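Local coordinates for putative cell adhesion protein (Bacteroides thetaiotaomicron, PDB 4DGU), which is probably a fimbrillin-like component of a cell-surface pilus involved in adhesion, and binds zinc ions in the crystal, at residues T12-D20 with F58-W67; S30-I40 with F125-I133. All coordinates share one frame; numbering follows the deposited sequence.

Contact 1. Residues T12-D20 with F58-W67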
loop_
_atom_site.group_PDB
_atom_site.type_symbol
_atom_site.label_atom_id
_atom_site.label_comp_id
_atom_site.label_asym_id
_atom_site.label_seq_id
_atom_site.Cartn_x
_atom_site.Cartn_y
_atom_site.Cartn_z
ATOM N N THR A 12 -16.911 -42.322 23.262
ATOM C CA THR A 12 -17.263 -43.240 22.185
ATOM C C THR A 12 -17.560 -42.434 20.916
ATOM O O THR A 12 -17.023 -42.741 19.847
ATOM C CB THR A 12 -18.438 -44.129 22.607
ATOM O OG1 THR A 12 -18.041 -44.854 23.774
ATOM C CG2 THR A 12 -18.851 -45.134 21.522
ATOM N N ASN A 13 -18.411 -41.391 21.048
ATOM C CA ASN A 13 -18.801 -40.471 19.977
ATOM C C ASN A 13 -18.353 -39.048 20.295
ATOM O O ASN A 13 -18.097 -38.717 21.455
ATOM C CB ASN A 13 -20.307 -40.508 19.766
ATOM C CG ASN A 13 -20.843 -41.800 19.178
ATOM O OD1 ASN A 13 -20.342 -42.901 19.432
ATOM N ND2 ASN A 13 -21.907 -41.697 18.399
ATOM N N PHE A 14 -18.253 -38.204 19.253
ATOM C CA PHE A 14 -17.883 -36.805 19.413
ATOM C C PHE A 14 -18.880 -35.892 18.722
ATOM O O PHE A 14 -19.428 -36.244 17.670
ATOM C CB PHE A 14 -16.454 -36.520 18.891
ATOM C CG PHE A 14 -16.199 -36.735 17.414
ATOM C CD1 PHE A 14 -16.397 -35.710 16.498
ATOM C CD2 PHE A 14 -15.700 -37.942 16.947
ATOM C CE1 PHE A 14 -16.116 -35.899 15.146
ATOM C CE2 PHE A 14 -15.409 -38.119 15.594
ATOM C CZ PHE A 14 -15.625 -37.106 14.704
ATOM N N SER A 15 -19.084 -34.697 19.303
ATOM C CA SER A 15 -19.925 -33.670 18.704
ATOM C C SER A 15 -19.018 -32.679 17.952
ATOM O O SER A 15 -17.793 -32.657 18.167
ATOM C CB SER A 15 -20.774 -32.976 19.765
ATOM O OG SER A 15 -19.974 -32.237 20.674
ATOM N N ILE A 16 -19.614 -31.891 17.059
ATOM C CA ILE A 16 -18.886 -30.898 16.280
ATOM C C ILE A 16 -19.365 -29.493 16.679
ATOM O O ILE A 16 -20.558 -29.284 16.948
ATOM C CB ILE A 16 -19.058 -31.201 14.756
ATOM C CG1 ILE A 16 -18.289 -32.480 14.309
ATOM C CG2 ILE A 16 -18.801 -29.991 13.830
ATOM C CD1 ILE A 16 -16.782 -32.407 14.209
ATOM N N SER A 17 -18.419 -28.543 16.726
ATOM C CA SER A 17 -18.671 -27.123 16.957
ATOM C C SER A 17 -18.058 -26.354 15.794
ATOM O O SER A 17 -16.986 -26.723 15.304
ATOM C CB SER A 17 -18.155 -26.662 18.319
ATOM O OG SER A 17 -16.763 -26.408 18.313
ATOM N N ILE A 18 -18.769 -25.332 15.314
ATOM C CA ILE A 18 -18.367 -24.521 14.157
ATOM C C ILE A 18 -17.616 -23.291 14.616
ATOM O O ILE A 18 -18.202 -22.375 15.186
ATOM C CB ILE A 18 -19.602 -24.152 13.274
ATOM C CG1 ILE A 18 -20.448 -25.401 12.906
ATOM C CG2 ILE A 18 -19.191 -23.324 12.028
ATOM C CD1 ILE A 18 -19.680 -26.575 12.173
ATOM N N ASP A 19 -16.328 -23.250 14.336
ATOM C CA ASP A 19 -15.504 -22.115 14.718
ATOM C C ASP A 19 -14.889 -21.508 13.462
ATOM O O ASP A 19 -15.151 -21.999 12.363
ATOM C CB ASP A 19 -14.441 -22.557 15.745
ATOM C CG ASP A 19 -14.944 -22.755 17.171
ATOM O OD1 ASP A 19 -16.013 -22.181 17.525
ATOM O OD2 ASP A 19 -14.247 -23.435 17.950
ATOM N N ASP A 20 -14.112 -20.421 13.607
ATOM C CA ASP A 20 -13.479 -19.737 12.477
ATOM C C ASP A 20 -11.986 -19.921 12.481
ATOM O O ASP A 20 -11.394 -19.961 13.546
ATOM C CB ASP A 20 -13.790 -18.230 12.540
ATOM C CG ASP A 20 -15.265 -17.923 12.382
ATOM O OD1 ASP A 20 -15.784 -18.065 11.261
ATOM O OD2 ASP A 20 -15.895 -17.521 13.374
ATOM N N PHE A 58 -22.669 -34.873 7.578
ATOM C CA PHE A 58 -22.812 -34.661 9.026
ATOM C C PHE A 58 -23.781 -33.495 9.273
ATOM O O PHE A 58 -23.554 -32.388 8.766
ATOM C CB PHE A 58 -21.446 -34.389 9.680
ATOM C CG PHE A 58 -21.464 -34.286 11.187
ATOM C CD1 PHE A 58 -21.880 -33.112 11.819
ATOM C CD2 PHE A 58 -21.010 -35.343 11.979
ATOM C CE1 PHE A 58 -21.888 -33.010 13.216
ATOM C CE2 PHE A 58 -20.990 -35.234 13.373
ATOM C CZ PHE A 58 -21.440 -34.072 13.988
ATOM N N ILE A 59 -24.867 -33.751 10.044
ATOM C CA ILE A 59 -25.872 -32.726 10.382
ATOM C C ILE A 59 -25.400 -32.006 11.641
ATOM O O ILE A 59 -25.269 -32.609 12.706
ATOM C CB ILE A 59 -27.303 -33.310 10.510
ATOM C CG1 ILE A 59 -27.715 -33.977 9.169
ATOM C CG2 ILE A 59 -28.302 -32.204 10.894
ATOM C CD1 ILE A 59 -28.573 -35.178 9.271
ATOM N N VAL A 60 -25.091 -30.718 11.486
ATOM C CA VAL A 60 -24.556 -29.870 12.545
ATOM C C VAL A 60 -25.628 -29.619 13.619
ATOM O O VAL A 60 -26.809 -29.434 13.301
ATOM C CB VAL A 60 -23.965 -28.561 11.955
ATOM C CG1 VAL A 60 -23.462 -27.628 13.066
ATOM C CG2 VAL A 60 -22.835 -28.878 10.964
ATOM N N GLY A 61 -25.186 -29.684 14.880
ATOM C CA GLY A 61 -26.003 -29.499 16.075
ATOM C C GLY A 61 -26.967 -30.636 16.359
ATOM O O GLY A 61 -27.823 -30.515 17.246
ATOM N N LYS A 62 -26.845 -31.748 15.600
ATOM C CA LYS A 62 -27.715 -32.909 15.735
ATOM C C LYS A 62 -26.907 -34.214 15.771
ATOM O O LYS A 62 -27.073 -35.002 16.701
ATOM C CB LYS A 62 -28.768 -32.960 14.599
ATOM C CG LYS A 62 -29.627 -31.709 14.449
ATOM C CD LYS A 62 -31.112 -31.992 14.653
ATOM C CE LYS A 62 -31.983 -30.837 14.205
ATOM N NZ LYS A 62 -32.008 -29.735 15.197
ATOM N N ASP A 63 -26.042 -34.439 14.760
ATOM C CA ASP A 63 -25.253 -35.659 14.649
ATOM C C ASP A 63 -24.120 -35.722 15.668
ATOM O O ASP A 63 -23.762 -34.739 16.329
ATOM C CB ASP A 63 -24.684 -35.848 13.217
ATOM C CG ASP A 63 -25.637 -36.458 12.201
ATOM O OD1 ASP A 63 -26.795 -36.750 12.569
ATOM O OD2 ASP A 63 -25.227 -36.637 11.029
ATOM N N SER A 64 -23.604 -36.935 15.811
ATOM C CA SER A 64 -22.445 -37.338 16.590
ATOM C C SER A 64 -21.734 -38.381 15.742
ATOM O O SER A 64 -22.393 -39.131 15.011
ATOM C CB SER A 64 -22.844 -37.871 17.962
ATOM O OG SER A 64 -23.734 -38.969 17.852
ATOM N N ARG A 65 -20.408 -38.337 15.712
ATOM C CA ARG A 65 -19.680 -39.311 14.921
ATOM C C ARG A 65 -18.938 -40.269 15.852
ATOM O O ARG A 65 -18.415 -39.836 16.873
ATOM C CB ARG A 65 -18.727 -38.618 13.929
ATOM C CG ARG A 65 -18.101 -39.604 12.941
ATOM C CD ARG A 65 -17.589 -38.948 11.695
ATOM N NE ARG A 65 -18.683 -38.529 10.826
ATOM C CZ ARG A 65 -18.513 -38.123 9.575
ATOM N NH1 ARG A 65 -17.299 -38.089 9.041
ATOM N NH2 ARG A 65 -19.554 -37.720 8.857
ATOM N N ALA A 66 -18.913 -41.568 15.496
ATOM C CA ALA A 66 -18.202 -42.635 16.196
ATOM C C ALA A 66 -16.683 -42.405 16.088
ATOM O O ALA A 66 -16.200 -42.002 15.027
ATOM C CB ALA A 66 -18.583 -43.969 15.581
ATOM N N TRP A 67 -15.930 -42.670 17.160
ATOM C CA TRP A 67 -14.486 -42.455 17.121
ATOM C C TRP A 67 -13.723 -43.579 16.339
ATOM O O TRP A 67 -12.488 -43.568 16.330
ATOM C CB TRP A 67 -13.901 -42.238 18.537
ATOM C CG TRP A 67 -13.803 -40.788 18.948
ATOM C CD1 TRP A 67 -14.468 -40.176 19.975
ATOM C CD2 TRP A 67 -12.988 -39.769 18.336
ATOM N NE1 TRP A 67 -14.106 -38.847 20.053
ATOM C CE2 TRP A 67 -13.192 -38.574 19.065
ATOM C CE3 TRP A 67 -12.095 -39.755 17.252
ATOM C CZ2 TRP A 67 -12.557 -37.375 18.724
ATOM C CZ3 TRP A 67 -11.474 -38.569 16.911
ATOM C CH2 TRP A 67 -11.718 -37.391 17.630
#

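Contact 2. Residues S30-I40 with F125-I133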
loop_
_atom_site.group_PDB
_atom_site.type_symbol
_atom_site.label_atom_id
_atom_site.label_comp_id
_atom_site.label_asym_id
_atom_site.label_seq_id
_atom_site.Cartn_x
_atom_site.Cartn_y
_atom_site.Cartn_z
ATOM N N SER A 30 -12.980 -12.193 6.406
ATOM C CA SER A 30 -14.425 -12.158 6.159
ATOM C C SER A 30 -15.200 -12.825 7.317
ATOM O O SER A 30 -16.395 -12.565 7.482
ATOM C CB SER A 30 -14.769 -12.830 4.831
ATOM O OG SER A 30 -14.606 -14.237 4.923
ATOM N N ASN A 31 -14.512 -13.694 8.095
ATOM C CA ASN A 31 -15.053 -14.394 9.263
ATOM C C ASN A 31 -15.519 -13.396 10.320
ATOM O O ASN A 31 -16.496 -13.662 11.010
ATOM C CB ASN A 31 -13.990 -15.339 9.876
ATOM C CG ASN A 31 -13.535 -16.463 8.984
ATOM O OD1 ASN A 31 -12.707 -16.296 8.084
ATOM N ND2 ASN A 31 -14.024 -17.651 9.246
ATOM N N ASP A 32 -14.816 -12.243 10.447
ATOM C CA ASP A 32 -15.128 -11.190 11.404
ATOM C C ASP A 32 -16.526 -10.627 11.186
ATOM O O ASP A 32 -17.240 -10.359 12.160
ATOM C CB ASP A 32 -14.096 -10.044 11.299
ATOM C CG ASP A 32 -12.685 -10.394 11.697
ATOM O OD1 ASP A 32 -12.510 -11.361 12.462
ATOM O OD2 ASP A 32 -11.762 -9.654 11.309
ATOM N N LEU A 33 -16.875 -10.397 9.901
ATOM C CA LEU A 33 -18.125 -9.800 9.452
ATOM C C LEU A 33 -19.175 -10.851 9.325
ATOM O O LEU A 33 -20.337 -10.593 9.657
ATOM C CB LEU A 33 -17.929 -9.101 8.081
ATOM C CG LEU A 33 -16.790 -8.072 7.975
ATOM C CD1 LEU A 33 -16.503 -7.707 6.535
ATOM C CD2 LEU A 33 -17.022 -6.838 8.887
ATOM N N PHE A 34 -18.768 -12.022 8.774
ATOM C CA PHE A 34 -19.605 -13.173 8.503
ATOM C C PHE A 34 -19.067 -14.419 9.221
ATOM O O PHE A 34 -18.387 -15.246 8.599
ATOM C CB PHE A 34 -19.690 -13.395 6.998
ATOM C CG PHE A 34 -20.236 -12.205 6.255
ATOM C CD1 PHE A 34 -21.588 -11.889 6.317
ATOM C CD2 PHE A 34 -19.402 -11.411 5.470
ATOM C CE1 PHE A 34 -22.095 -10.795 5.606
ATOM C CE2 PHE A 34 -19.909 -10.317 4.760
ATOM C CZ PHE A 34 -21.253 -10.017 4.829
ATOM N N PRO A 35 -19.340 -14.569 10.538
ATOM C CA PRO A 35 -18.827 -15.761 11.276
ATOM C C PRO A 35 -19.341 -17.081 10.699
ATOM O O PRO A 35 -20.492 -17.149 10.310
ATOM C CB PRO A 35 -19.343 -15.540 12.711
ATOM C CG PRO A 35 -19.654 -14.087 12.797
ATOM C CD PRO A 35 -20.106 -13.673 11.430
ATOM N N ALA A 36 -18.494 -18.126 10.636
ATOM C CA ALA A 36 -18.876 -19.442 10.086
ATOM C C ALA A 36 -20.127 -20.006 10.780
ATOM O O ALA A 36 -20.976 -20.572 10.087
ATOM C CB ALA A 36 -17.719 -20.424 10.167
ATOM N N ARG A 37 -20.269 -19.793 12.123
ATOM C CA ARG A 37 -21.404 -20.255 12.931
ATOM C C ARG A 37 -22.741 -19.623 12.464
ATOM O O ARG A 37 -23.809 -20.147 12.789
ATOM C CB ARG A 37 -21.161 -19.980 14.435
ATOM C CG ARG A 37 -21.189 -18.501 14.852
ATOM C CD ARG A 37 -20.797 -18.281 16.312
ATOM N NE ARG A 37 -19.427 -17.768 16.440
ATOM C CZ ARG A 37 -19.097 -16.480 16.419
ATOM N NH1 ARG A 37 -20.032 -15.547 16.280
ATOM N NH2 ARG A 37 -17.826 -16.114 16.526
ATOM N N ASN A 38 -22.687 -18.481 11.737
ATOM C CA ASN A 38 -23.897 -17.801 11.234
ATOM C C ASN A 38 -24.371 -18.440 9.910
ATOM O O ASN A 38 -25.537 -18.309 9.564
ATOM C CB ASN A 38 -23.674 -16.288 11.067
ATOM C CG ASN A 38 -23.642 -15.509 12.369
ATOM O OD1 ASN A 38 -23.567 -16.062 13.476
ATOM N ND2 ASN A 38 -23.696 -14.196 12.265
ATOM N N SER A 39 -23.476 -19.158 9.204
ATOM C CA SER A 39 -23.753 -19.898 7.959
ATOM C C SER A 39 -24.066 -21.344 8.262
ATOM O O SER A 39 -25.072 -21.876 7.796
ATOM C CB SER A 39 -22.550 -19.837 7.028
ATOM O OG SER A 39 -22.352 -18.514 6.565
ATOM N N ILE A 40 -23.198 -21.984 9.059
ATOM C CA ILE A 40 -23.348 -23.385 9.431
ATOM C C ILE A 40 -24.055 -23.449 10.789
ATOM O O ILE A 40 -23.436 -23.582 11.845
ATOM C CB ILE A 40 -22.008 -24.153 9.381
ATOM C CG1 ILE A 40 -21.114 -23.646 8.227
ATOM C CG2 ILE A 40 -22.289 -25.660 9.279
ATOM C CD1 ILE A 40 -19.677 -24.058 8.300
ATOM N N PHE A 125 -13.269 -23.135 10.293
ATOM C CA PHE A 125 -13.605 -22.846 8.917
ATOM C C PHE A 125 -12.970 -21.559 8.351
ATOM O O PHE A 125 -13.006 -20.482 8.961
ATOM C CB PHE A 125 -15.122 -22.759 8.749
ATOM C CG PHE A 125 -15.782 -24.115 8.673
ATOM C CD1 PHE A 125 -16.201 -24.770 9.829
ATOM C CD2 PHE A 125 -15.986 -24.740 7.440
ATOM C CE1 PHE A 125 -16.817 -26.024 9.747
ATOM C CE2 PHE A 125 -16.591 -25.996 7.368
ATOM C CZ PHE A 125 -17.004 -26.628 8.519
ATOM N N LYS A 126 -12.359 -21.713 7.177
ATOM C CA LYS A 126 -11.879 -20.668 6.300
ATOM C C LYS A 126 -12.987 -20.407 5.254
ATOM O O LYS A 126 -13.607 -21.380 4.816
ATOM C CB LYS A 126 -10.589 -21.122 5.577
ATOM C CG LYS A 126 -9.373 -21.366 6.444
ATOM C CD LYS A 126 -8.209 -21.882 5.614
ATOM C CE LYS A 126 -6.947 -22.123 6.424
ATOM N NZ LYS A 126 -5.934 -22.844 5.595
ATOM N N ARG A 127 -13.235 -19.139 4.836
ATOM C CA ARG A 127 -14.145 -18.842 3.717
ATOM C C ARG A 127 -13.241 -18.815 2.475
ATOM O O ARG A 127 -12.284 -18.029 2.452
ATOM C CB ARG A 127 -14.939 -17.538 3.916
ATOM C CG ARG A 127 -15.956 -17.243 2.799
ATOM C CD ARG A 127 -16.939 -16.151 3.169
ATOM N NE ARG A 127 -17.973 -16.621 4.096
ATOM C CZ ARG A 127 -18.030 -16.340 5.402
ATOM N NH1 ARG A 127 -17.135 -15.545 5.956
ATOM N NH2 ARG A 127 -19.007 -16.836 6.152
HETATM N N MSE A 128 -13.477 -19.738 1.507
HETATM C CA MSE A 128 -12.642 -19.926 0.303
HETATM C C MSE A 128 -13.070 -19.016 -0.845
HETATM O O MSE A 128 -12.274 -18.761 -1.758
HETATM C CB MSE A 128 -12.623 -21.397 -0.154
HETATM C CG MSE A 128 -12.427 -22.412 0.988
HETATM SE SE MSE A 128 -10.938 -21.992 2.175
HETATM C CE MSE A 128 -9.387 -22.173 0.925
ATOM N N THR A 129 -14.330 -18.533 -0.789
ATOM C CA THR A 129 -14.904 -17.552 -1.710
ATOM C C THR A 129 -14.747 -16.147 -1.073
ATOM O O THR A 129 -14.315 -16.038 0.087
ATOM C CB THR A 129 -16.347 -17.896 -2.041
ATOM O OG1 THR A 129 -17.022 -18.133 -0.805
ATOM C CG2 THR A 129 -16.473 -19.118 -2.969
ATOM N N VAL A 130 -15.092 -15.077 -1.829
ATOM C CA VAL A 130 -14.902 -13.692 -1.397
ATOM C C VAL A 130 -16.269 -12.975 -1.287
ATOM O O VAL A 130 -16.867 -12.699 -2.323
ATOM C CB VAL A 130 -13.903 -12.933 -2.352
ATOM C CG1 VAL A 130 -13.679 -11.479 -1.927
ATOM C CG2 VAL A 130 -12.559 -13.673 -2.464
ATOM N N PRO A 131 -16.794 -12.669 -0.069
ATOM C CA PRO A 131 -18.071 -11.931 0.014
ATOM C C PRO A 131 -17.942 -10.502 -0.493
ATOM O O PRO A 131 -16.865 -9.878 -0.426
ATOM C CB PRO A 131 -18.411 -11.931 1.512
ATOM C CG PRO A 131 -17.438 -12.793 2.176
ATOM C CD PRO A 131 -16.253 -12.940 1.276
ATOM N N VAL A 132 -19.048 -9.990 -1.019
ATOM C CA VAL A 132 -19.136 -8.635 -1.558
ATOM C C VAL A 132 -20.177 -7.859 -0.747
ATOM O O VAL A 132 -21.324 -8.306 -0.631
ATOM C CB VAL A 132 -19.462 -8.614 -3.088
ATOM C CG1 VAL A 132 -19.346 -7.194 -3.646
ATOM C CG2 VAL A 132 -18.559 -9.571 -3.867
ATOM N N ILE A 133 -19.772 -6.707 -0.187
ATOM C CA ILE A 133 -20.694 -5.858 0.573
ATOM C C ILE A 133 -20.843 -4.510 -0.108
ATOM O O ILE A 133 -19.857 -3.939 -0.568
ATOM C CB ILE A 133 -20.319 -5.706 2.075
ATOM C CG1 ILE A 133 -18.930 -5.063 2.284
ATOM C CG2 ILE A 133 -20.421 -7.064 2.794
ATOM C CD1 ILE A 133 -18.659 -4.654 3.702
#

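Contact 1. Residues T12-D20 with F58-W67
Phe14 and Arg65 form a hydrogen-bonded antiparallel pair, with Phe14 N giving to Arg65 O at 2.9 Å and Arg65 N to Phe14 O at 3.0 Å, and a further backbone bond from Trp67 N to Thr12 O closes the end of this short pairing. On the other side of the Phe14-Arg65 pair, toward residues 60-63, the chain leaves the strand and the contact passes to side chains. The Phe14 ring lies between two neighbours. Arg65 CB sits over one face, 3.9 Å from the ring centroid, while the Trp67 indole takes Phe14 CD2 over one of its own faces, with Phe14 CD2 3.3 Å from Trp67 CE2. The two rings meet obliquely, their planes 43° apart. Phe14 reaches this place because CG stands between the backbone N and the carbonyl carbon (chi1 63°). An alanine in place of Trp67 would take away the indole over Phe14 CD2 and would probably leave that ring freer to shift and Ser118 O without the indole N-H it accepts. Farther along, Ile16 CG1 rests over the face of the Phe58 ring, 4.0 Å from its centroid, both residues touching Met48; Ile18 CG1 meets Val60 CG1 at 3.8 Å beside Ile40. Short antiparallel strand 65-66 is thus added to strand 13-20, itself beside 120-135 in the mixed sheet of this fimbrillin-like protein (transthyretin clan).

Contact 2. Residues S30-I40 with F125-I133
Hydrogen bonds from the Arg127 guanidinium dominate the polar part of the contact. Its NH1 and NH2 approach end-on and both give to Phe34 O, at 2.9 Å from NH1 and 3.0 Å from NH2; the NH1 bond lies in the carbonyl plane on a lone pair, whereas NH2 comes from above that plane. NH1 also gives to Ser30 OG at 3.0 Å, with the serine oxygen in the guanidinium plane. A bend at chi3 (-76°) turns the end of the arginine into this position, and Phe34 CB covers one face of the group. Arg127 NE is salt-bridged to Glu106, whose other oxygen receives a hydrogen bond from Ser39. A separate bond, given from the 30-40 side and tilted from the amide plane, runs from Asn31 ND2 to Phe125 O at 3.0 Å, while Asn31 OD1 is taken by Tyr246 of the second subunit. Apolar contacts lie to both sides of the arginine. Ile40 CD1 stands almost exactly over the centre of the Phe125 ring, 3.5 Å from its centroid, and Ala36 CB touches Phe125 CB. Past Ser30, the Phe34 ring slides alongside Pro131 and meets Ile133 CG2 with its edge, Phe34 CZ lying 3.7 Å from that methyl. The buried charge therefore has an acidic mate at NE, while NH1 and NH2 probably fix the chain at Phe34 against the strand.

Overall arrangement
The two contacts share one sheet, since strands 13-20 and 120-135 run parallel as neighbours within it, yet one joins strand to strand and the other holds a helical loop segment, 30-40, against a strand. Contact 1 lies toward one end of the chain, about 22 Å between its centre and that of the chain, and is only partly buried; backbone pairing and aromatic or aliphatic packing hold it. Contact 2 is about 6 Å from the chain centre and buried, and there a charged side chain binds backbone and hydroxyl oxygens, with other subunits close by. Asp20 joins them, its OD1 probably accepting from Asn31 ND2 and Ala36 N, while Ile18 packs against Ala36 and Ile40.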